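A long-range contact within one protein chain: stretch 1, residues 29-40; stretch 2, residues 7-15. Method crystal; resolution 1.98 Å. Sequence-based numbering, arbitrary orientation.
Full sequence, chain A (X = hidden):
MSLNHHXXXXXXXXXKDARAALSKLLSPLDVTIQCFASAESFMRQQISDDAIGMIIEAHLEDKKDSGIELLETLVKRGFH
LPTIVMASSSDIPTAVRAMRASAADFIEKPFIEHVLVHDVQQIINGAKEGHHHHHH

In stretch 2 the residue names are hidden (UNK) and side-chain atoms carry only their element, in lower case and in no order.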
ATOM      1  N   LEU A  29      16.913  13.993 -15.086  1.00 51.67           N
ATOM      2  CA  LEU A  29      17.595  13.076 -15.990  1.00 51.12           C
ATOM      3  C   LEU A  29      17.213  13.601 -17.376  1.00 51.23           C
ATOM      4  O   LEU A  29      16.203  14.286 -17.504  1.00 51.11           O
ATOM      5  CB  LEU A  29      17.085  11.631 -15.777  1.00 51.00           C
ATOM      6  CG  LEU A  29      18.127  10.589 -15.307  1.00 50.51           C
ATOM      7  CD1 LEU A  29      18.809  11.151 -14.115  1.00 50.87           C
ATOM      8  CD2 LEU A  29      17.505   9.250 -14.960  1.00 51.08           C
ATOM      9  N   ASP A  30      18.002  13.282 -18.401  1.00 51.04           N
ATOM     10  CA  ASP A  30      17.733  13.736 -19.774  1.00 51.05           C
ATOM     11  C   ASP A  30      16.625  12.924 -20.448  1.00 49.40           C
ATOM     12  O   ASP A  30      16.883  12.189 -21.406  1.00 50.30           O
ATOM     13  CB  ASP A  30      19.020  13.660 -20.622  1.00 53.85           C
ATOM     14  CG  ASP A  30      18.825  14.175 -22.052  1.00 56.58           C
ATOM     15  OD1 ASP A  30      18.289  15.294 -22.223  1.00 57.57           O
ATOM     16  OD2 ASP A  30      19.229  13.472 -23.006  1.00 58.73           O
ATOM     17  N   VAL A  31      15.393  13.060 -19.953  1.00 46.69           N
ATOM     18  CA  VAL A  31      14.252  12.322 -20.511  1.00 42.46           C
ATOM     19  C   VAL A  31      12.919  12.836 -20.003  1.00 40.74           C
ATOM     20  O   VAL A  31      12.845  13.404 -18.915  1.00 40.26           O
ATOM     21  CB  VAL A  31      14.327  10.809 -20.166  1.00 41.82           C
ATOM     22  CG1 VAL A  31      14.161  10.610 -18.678  1.00 39.16           C
ATOM     23  CG2 VAL A  31      13.253  10.037 -20.919  1.00 40.07           C
ATOM     24  N   THR A  32      11.873  12.626 -20.802  1.00 38.72           N
ATOM     25  CA  THR A  32      10.512  13.034 -20.451  1.00 37.84           C
ATOM     26  C   THR A  32       9.716  11.834 -19.939  1.00 35.99           C
ATOM     27  O   THR A  32       9.579  10.835 -20.644  1.00 36.06           O
ATOM     28  CB  THR A  32       9.730  13.579 -21.676  1.00 39.40           C
ATOM     29  OG1 THR A  32      10.359  14.764 -22.176  1.00 41.93           O
ATOM     30  CG2 THR A  32       8.286  13.887 -21.290  1.00 40.12           C
ATOM     31  N   ILE A  33       9.161  11.941 -18.738  1.00 34.17           N
ATOM     32  CA  ILE A  33       8.373  10.846 -18.187  1.00 31.93           C
ATOM     33  C   ILE A  33       6.879  11.071 -18.410  1.00 31.41           C
ATOM     34  O   ILE A  33       6.249  11.851 -17.691  1.00 31.58           O
ATOM     35  CB  ILE A  33       8.620  10.682 -16.670  1.00 32.78           C
ATOM     36  CG1 ILE A  33      10.113  10.465 -16.399  1.00 32.42           C
ATOM     37  CG2 ILE A  33       7.805   9.517 -16.135  1.00 30.73           C
ATOM     38  CD1 ILE A  33      10.703   9.245 -17.087  1.00 32.76           C
ATOM     39  N   GLN A  34       6.323  10.403 -19.418  1.00 29.03           N
ATOM     40  CA  GLN A  34       4.901  10.501 -19.717  1.00 28.29           C
ATOM     41  C   GLN A  34       4.194   9.358 -18.980  1.00 25.33           C
ATOM     42  O   GLN A  34       4.479   8.181 -19.222  1.00 24.58           O
ATOM     43  CB  GLN A  34       4.678  10.399 -21.223  1.00 31.19           C
ATOM     44  CG  GLN A  34       3.223  10.453 -21.629  1.00 37.75           C
ATOM     45  CD  GLN A  34       3.043  10.867 -23.075  1.00 41.54           C
ATOM     46  OE1 GLN A  34       3.870  10.546 -23.935  1.00 44.02           O
ATOM     47  NE2 GLN A  34       1.951  11.571 -23.356  1.00 44.21           N
ATOM     48  N   CYS A  35       3.266   9.713 -18.096  1.00 22.60           N
ATOM     49  CA  CYS A  35       2.561   8.742 -17.259  1.00 22.08           C
ATOM     50  C   CYS A  35       1.135   8.377 -17.636  1.00 22.57           C
ATOM     51  O   CYS A  35       0.422   9.152 -18.272  1.00 22.50           O
ATOM     52  CB  CYS A  35       2.569   9.233 -15.818  1.00 22.52           C
ATOM     53  SG  CYS A  35       4.219   9.644 -15.221  1.00 23.90           S
ATOM     54  N   PHE A  36       0.733   7.185 -17.200  1.00 20.82           N
ATOM     55  CA  PHE A  36      -0.598   6.641 -17.454  1.00 21.44           C
ATOM     56  C   PHE A  36      -1.059   5.886 -16.221  1.00 21.17           C
ATOM     57  O   PHE A  36      -0.295   5.122 -15.628  1.00 21.02           O
ATOM     58  CB  PHE A  36      -0.553   5.701 -18.658  1.00 22.76           C
ATOM     59  CG  PHE A  36      -0.194   6.390 -19.935  1.00 25.03           C
ATOM     60  CD1 PHE A  36      -1.167   7.051 -20.681  1.00 26.57           C
ATOM     61  CD2 PHE A  36       1.124   6.428 -20.369  1.00 25.18           C
ATOM     62  CE1 PHE A  36      -0.831   7.743 -21.842  1.00 26.12           C
ATOM     63  CE2 PHE A  36       1.469   7.120 -21.533  1.00 27.11           C
ATOM     64  CZ  PHE A  36       0.487   7.777 -22.266  1.00 26.26           C
ATOM     65  N   ALA A  37      -2.313   6.088 -15.847  1.00 21.33           N
ATOM     66  CA  ALA A  37      -2.865   5.451 -14.660  1.00 23.18           C
ATOM     67  C   ALA A  37      -3.396   4.028 -14.837  1.00 22.55           C
ATOM     68  O   ALA A  37      -3.815   3.404 -13.857  1.00 24.16           O
ATOM     69  CB  ALA A  37      -3.959   6.335 -14.076  1.00 25.54           C
ATOM     70  N   SER A  38      -3.391   3.510 -16.063  1.00 20.78           N
ATOM     71  CA  SER A  38      -3.886   2.149 -16.296  1.00 21.11           C
ATOM     72  C   SER A  38      -3.419   1.595 -17.633  1.00 21.46           C
ATOM     73  O   SER A  38      -2.937   2.337 -18.485  1.00 21.34           O
ATOM     74  CB  SER A  38      -5.420   2.122 -16.270  1.00 22.63           C
ATOM     75  OG  SER A  38      -5.960   2.787 -17.406  1.00 24.57           O
ATOM     76  N   ALA A  39      -3.576   0.286 -17.815  1.00 22.56           N
ATOM     77  CA  ALA A  39      -3.191  -0.363 -19.066  1.00 22.94           C
ATOM     78  C   ALA A  39      -4.143   0.118 -20.157  1.00 25.18           C
ATOM     79  O   ALA A  39      -3.738   0.355 -21.289  1.00 22.74           O
ATOM     80  CB  ALA A  39      -3.285  -1.874 -18.930  1.00 25.36           C
ATOM     81  N   GLU A  40      -5.417   0.247 -19.802  1.00 26.60           N
ATOM     82  CA  GLU A  40      -6.425   0.704 -20.749  1.00 30.46           C
ATOM     83  C   GLU A  40      -6.047   2.087 -21.290  1.00 30.43           C
ATOM     84  O   GLU A  40      -6.073   2.319 -22.494  1.00 29.78           O
ATOM     85  CB  GLU A  40      -7.787   0.761 -20.064  1.00 34.70           C
ATOM     86  CG  GLU A  40      -8.896   1.307 -20.933  1.00 39.43           C
ATOM     87  CD  GLU A  40     -10.186   1.499 -20.162  1.00 43.29           C
ATOM     88  OE1 GLU A  40     -10.195   2.295 -19.199  1.00 45.83           O
ATOM     89  OE2 GLU A  40     -11.190   0.852 -20.516  1.00 45.30           O
ATOM     90  N   UNK A   7      13.520  12.224 -26.038  1.00 40.67           N
ATOM     91  CA  UNK A   7      13.474  10.872 -25.434  1.00 39.75           C
ATOM     92  C   UNK A   7      12.354  10.766 -24.406  1.00 37.53           C
ATOM     93  O   UNK A   7      12.305  11.520 -23.434  1.00 38.59           O
ATOM     94  c   UNK A   7      15.721  11.460 -25.711  1.00 40.94           C
ATOM     95  c   UNK A   7      14.833  10.631 -24.800  1.00 40.25           C
ATOM     96  c   UNK A   7      14.900  12.740 -25.981  1.00 41.92           C
ATOM     97  N   UNK A   8      11.461   9.811 -24.628  1.00 35.86           N
ATOM     98  CA  UNK A   8      10.322   9.615 -23.746  1.00 33.34           C
ATOM     99  C   UNK A   8      10.286   8.233 -23.116  1.00 30.55           C
ATOM    100  O   UNK A   8      10.573   7.238 -23.772  1.00 28.45           O
ATOM    101  c   UNK A   8       7.897  11.269 -26.284  1.00 36.83           C
ATOM    102  c   UNK A   8       9.007   9.796 -24.522  1.00 34.76           C
ATOM    103  c   UNK A   8       9.075  11.074 -25.362  1.00 37.27           C
ATOM    104  c   UNK A   8       7.832   9.836 -23.555  1.00 36.30           C
ATOM    105  N   UNK A   9       9.933   8.183 -21.834  1.00 29.06           N
ATOM    106  CA  UNK A   9       9.788   6.919 -21.123  1.00 23.84           C
ATOM    107  C   UNK A   9       8.381   6.911 -20.551  1.00 23.93           C
ATOM    108  O   UNK A   9       8.006   7.799 -19.787  1.00 24.66           O
ATOM    109  c   UNK A   9      10.797   6.750 -19.975  1.00 25.37           C
ATOM    110  c   UNK A   9      13.208   6.059 -19.504  1.00 27.29           C
ATOM    111  c   UNK A   9      10.369   5.587 -19.063  1.00 24.20           C
ATOM    112  c   UNK A   9      12.190   6.471 -20.546  1.00 24.75           C
ATOM    113  N   UNK A  10       7.600   5.914 -20.944  1.00 22.12           N
ATOM    114  CA  UNK A  10       6.231   5.791 -20.478  1.00 22.75           C
ATOM    115  C   UNK A  10       6.165   5.072 -19.140  1.00 22.81           C
ATOM    116  O   UNK A  10       6.739   3.989 -18.980  1.00 22.61           O
ATOM    117  c   UNK A  10       4.663   7.560 -24.243  1.00 28.26           C
ATOM    118  c   UNK A  10       5.526   5.561 -25.270  1.00 28.64           C
ATOM    119  c   UNK A  10       5.034   6.856 -25.377  1.00 30.57           C
ATOM    120  c   UNK A  10       5.275   5.663 -22.855  1.00 26.03           C
ATOM    121  c   UNK A  10       5.388   5.011 -21.494  1.00 24.67           C
ATOM    122  o   UNK A  10       4.915   7.444 -26.617  1.00 33.21           O
ATOM    123  c   UNK A  10       5.644   4.974 -24.010  1.00 26.97           C
ATOM    124  c   UNK A  10       4.785   6.960 -22.990  1.00 27.25           C
ATOM    125  N   UNK A  11       5.462   5.677 -18.188  1.00 20.26           N
ATOM    126  CA  UNK A  11       5.273   5.081 -16.873  1.00 18.65           C
ATOM    127  C   UNK A  11       3.798   4.702 -16.726  1.00 17.92           C
ATOM    128  O   UNK A  11       2.915   5.544 -16.861  1.00 17.40           O
ATOM    129  c   UNK A  11       5.812   6.709 -13.351  1.00 25.84           C
ATOM    130  c   UNK A  11       5.316   5.653 -14.321  1.00 23.35           C
ATOM    131  c   UNK A  11       5.928   4.300 -13.980  1.00 22.65           C
ATOM    132  c   UNK A  11       5.670   6.061 -15.763  1.00 20.52           C
ATOM    133  N   UNK A  12       3.532   3.422 -16.483  1.00 15.64           N
ATOM    134  CA  UNK A  12       2.164   2.949 -16.294  1.00 14.79           C
ATOM    135  C   UNK A  12       2.096   2.435 -14.852  1.00 17.00           C
ATOM    136  O   UNK A  12       2.718   1.429 -14.505  1.00 13.77           O
ATOM    137  c   UNK A  12       1.825   1.820 -17.287  1.00 14.72           C
ATOM    138  c   UNK A  12       2.247   2.214 -18.691  1.00 15.32           C
ATOM    139  c   UNK A  12       0.341   1.529 -17.259  1.00 16.44           C
ATOM    140  N   UNK A  13       1.349   3.148 -14.020  1.00 15.84           N
ATOM    141  CA  UNK A  13       1.227   2.817 -12.609  1.00 17.50           C
ATOM    142  C   UNK A  13      -0.067   3.467 -12.127  1.00 19.07           C
ATOM    143  O   UNK A  13      -0.269   4.662 -12.335  1.00 22.54           O
ATOM    144  o   UNK A  13       1.424   2.857  -9.772  1.00 23.12           O
ATOM    145  c   UNK A  13       2.491   2.999 -10.399  1.00 20.53           C
ATOM    146  o   UNK A  13       3.613   2.841  -9.870  1.00 21.47           O
ATOM    147  c   UNK A  13       2.434   3.409 -11.861  1.00 16.46           C
ATOM    148  N   UNK A  14      -0.933   2.689 -11.487  1.00 19.16           N
ATOM    149  CA  UNK A  14      -2.211   3.202 -10.993  1.00 21.97           C
ATOM    150  C   UNK A  14      -2.095   4.019  -9.701  1.00 25.26           C
ATOM    151  O   UNK A  14      -3.071   4.618  -9.249  1.00 26.18           O
ATOM    152  c   UNK A  14      -3.143   0.871  -8.439  1.00 22.68           C
ATOM    153  c   UNK A  14      -1.403  -0.418  -8.774  1.00 22.89           C
ATOM    154  c   UNK A  14      -3.177   2.047 -10.753  1.00 21.20           C
ATOM    155  n   UNK A  14      -1.621   0.270  -9.882  1.00 19.66           N
ATOM    156  c   UNK A  14      -2.710   1.091  -9.703  1.00 21.63           C
ATOM    157  n   UNK A  14      -2.313  -0.070  -7.883  1.00 20.31           N
ATOM    158  N   UNK A  15      -0.910   4.034  -9.102  1.00 25.13           N
ATOM    159  CA  UNK A  15      -0.710   4.787  -7.872  1.00 28.36           C
ATOM    160  C   UNK A  15      -0.316   6.232  -8.163  1.00 28.45           C
ATOM    161  O   UNK A  15       0.774   6.498  -8.671  1.00 26.51           O
ATOM    162  n   UNK A  15      -2.249   2.283  -5.310  1.00 42.38           N
ATOM    163  o   UNK A  15      -1.136   4.063  -4.512  1.00 43.24           O
ATOM    164  c   UNK A  15       0.361   4.119  -7.013  1.00 29.20           C
ATOM    165  c   UNK A  15      -1.218   3.120  -5.302  1.00 40.77           C
ATOM    166  c   UNK A  15      -0.112   2.849  -6.316  1.00 36.94           C
TER
HETATM  167  O   HOH W   1       3.640   9.780 -26.545  1.00 34.91           O

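Position 7 carries three side-chain carbons that close a ring onto the backbone N and lie beside Val31, which identifies Pro7. With no N-H to give, it contributes its carbonyl: Thr32 N donates to Pro7 O at 2.9 Å and 173°, while Val31 CG2 lies 4.2 Å from Pro7 CB.

Position 8 has four carbons, forked at the first, with one arm two carbons long; one of them packs against Gln34 CB. This is Ile8, and Ile8 CG2, the short arm, lies 4.0 Å from Gln34 CB. Ile8 CA approaches Thr32 O at 3.4 Å, a CA-H...O contact.

Position 9 repeats that pattern of four carbons forked at the first, and packs against Val31 and Ile33. It is Ile9, with CG1 3.7 Å from Val31 CG2 and CB 3.8 Å from Ile33 CD1. Ile9 N donates to Thr32 O at 2.9 Å, and Ile9 O accepts from Gln34 N at 3.1 Å.

Position 10 shows one carbon, then a six-carbon ring bearing one oxygen, beside Gln34 and Phe36: Tyr10. Gln34 OE1 lies at the ring edge, 3.1 Å from Tyr10 CE1, and a water bridges the two residues, its O 2.7 Å from both Tyr10 OH and Gln34 OE1, donating to the latter. The Phe36 ring sits obliquely, with centroids 5.9 Å apart and planes at 61°.

Position 11 has four carbons forked at the second, facing Ile33 and Cys35, hence Leu11. Cys35 SG is 3.8 Å from Leu11 CD2, and Ile33 CG2 is 4.1 Å from Leu11 CB.

Position 12 has one carbon carrying two more, beside Phe36 and Ser38, the mark of Val12. Val12 CG1 lies 3.6 Å from Ser38 O, and Val12 CG2 4.5 Å from Phe36 CB.

Position 13 has two carbons, the second carrying two oxygens; its CA-to-CB bond points away from stretch 1, leaving contact to the backbone. It is Asp13, and Asp13 N donates to Phe36 O at 3.0 Å.

Position 14 has one carbon and a five-membered ring of three carbons and two nitrogens, near Ala37 O, so it is His14. His14 CA lies 3.3 Å from Ala37 O, a CA-H...O contact, and His14 CB comes within 3.4 Å of the same oxygen, while the end of the side chain leads away.

Position 15 has three carbons, the third bearing one oxygen and one nitrogen. Out of contact with stretch 1, it is Gln15; Gln15 N donates to Asp13 OD1 at 2.7 Å.

The contact is a parallel pairing of strands 8-12 and 32-36, their directions 27° apart. Six backbone hydrogen bonds fix the register, and side chains alternate: Ile9, Leu11, Ile33 and Cys35 share one face; Ile8, Tyr10, Val12, Thr32, Gln34 and Phe36 share the other. Together the stretches bury 750 Å².

Stretch 2, residues 7-15: PIIYLVDHQ
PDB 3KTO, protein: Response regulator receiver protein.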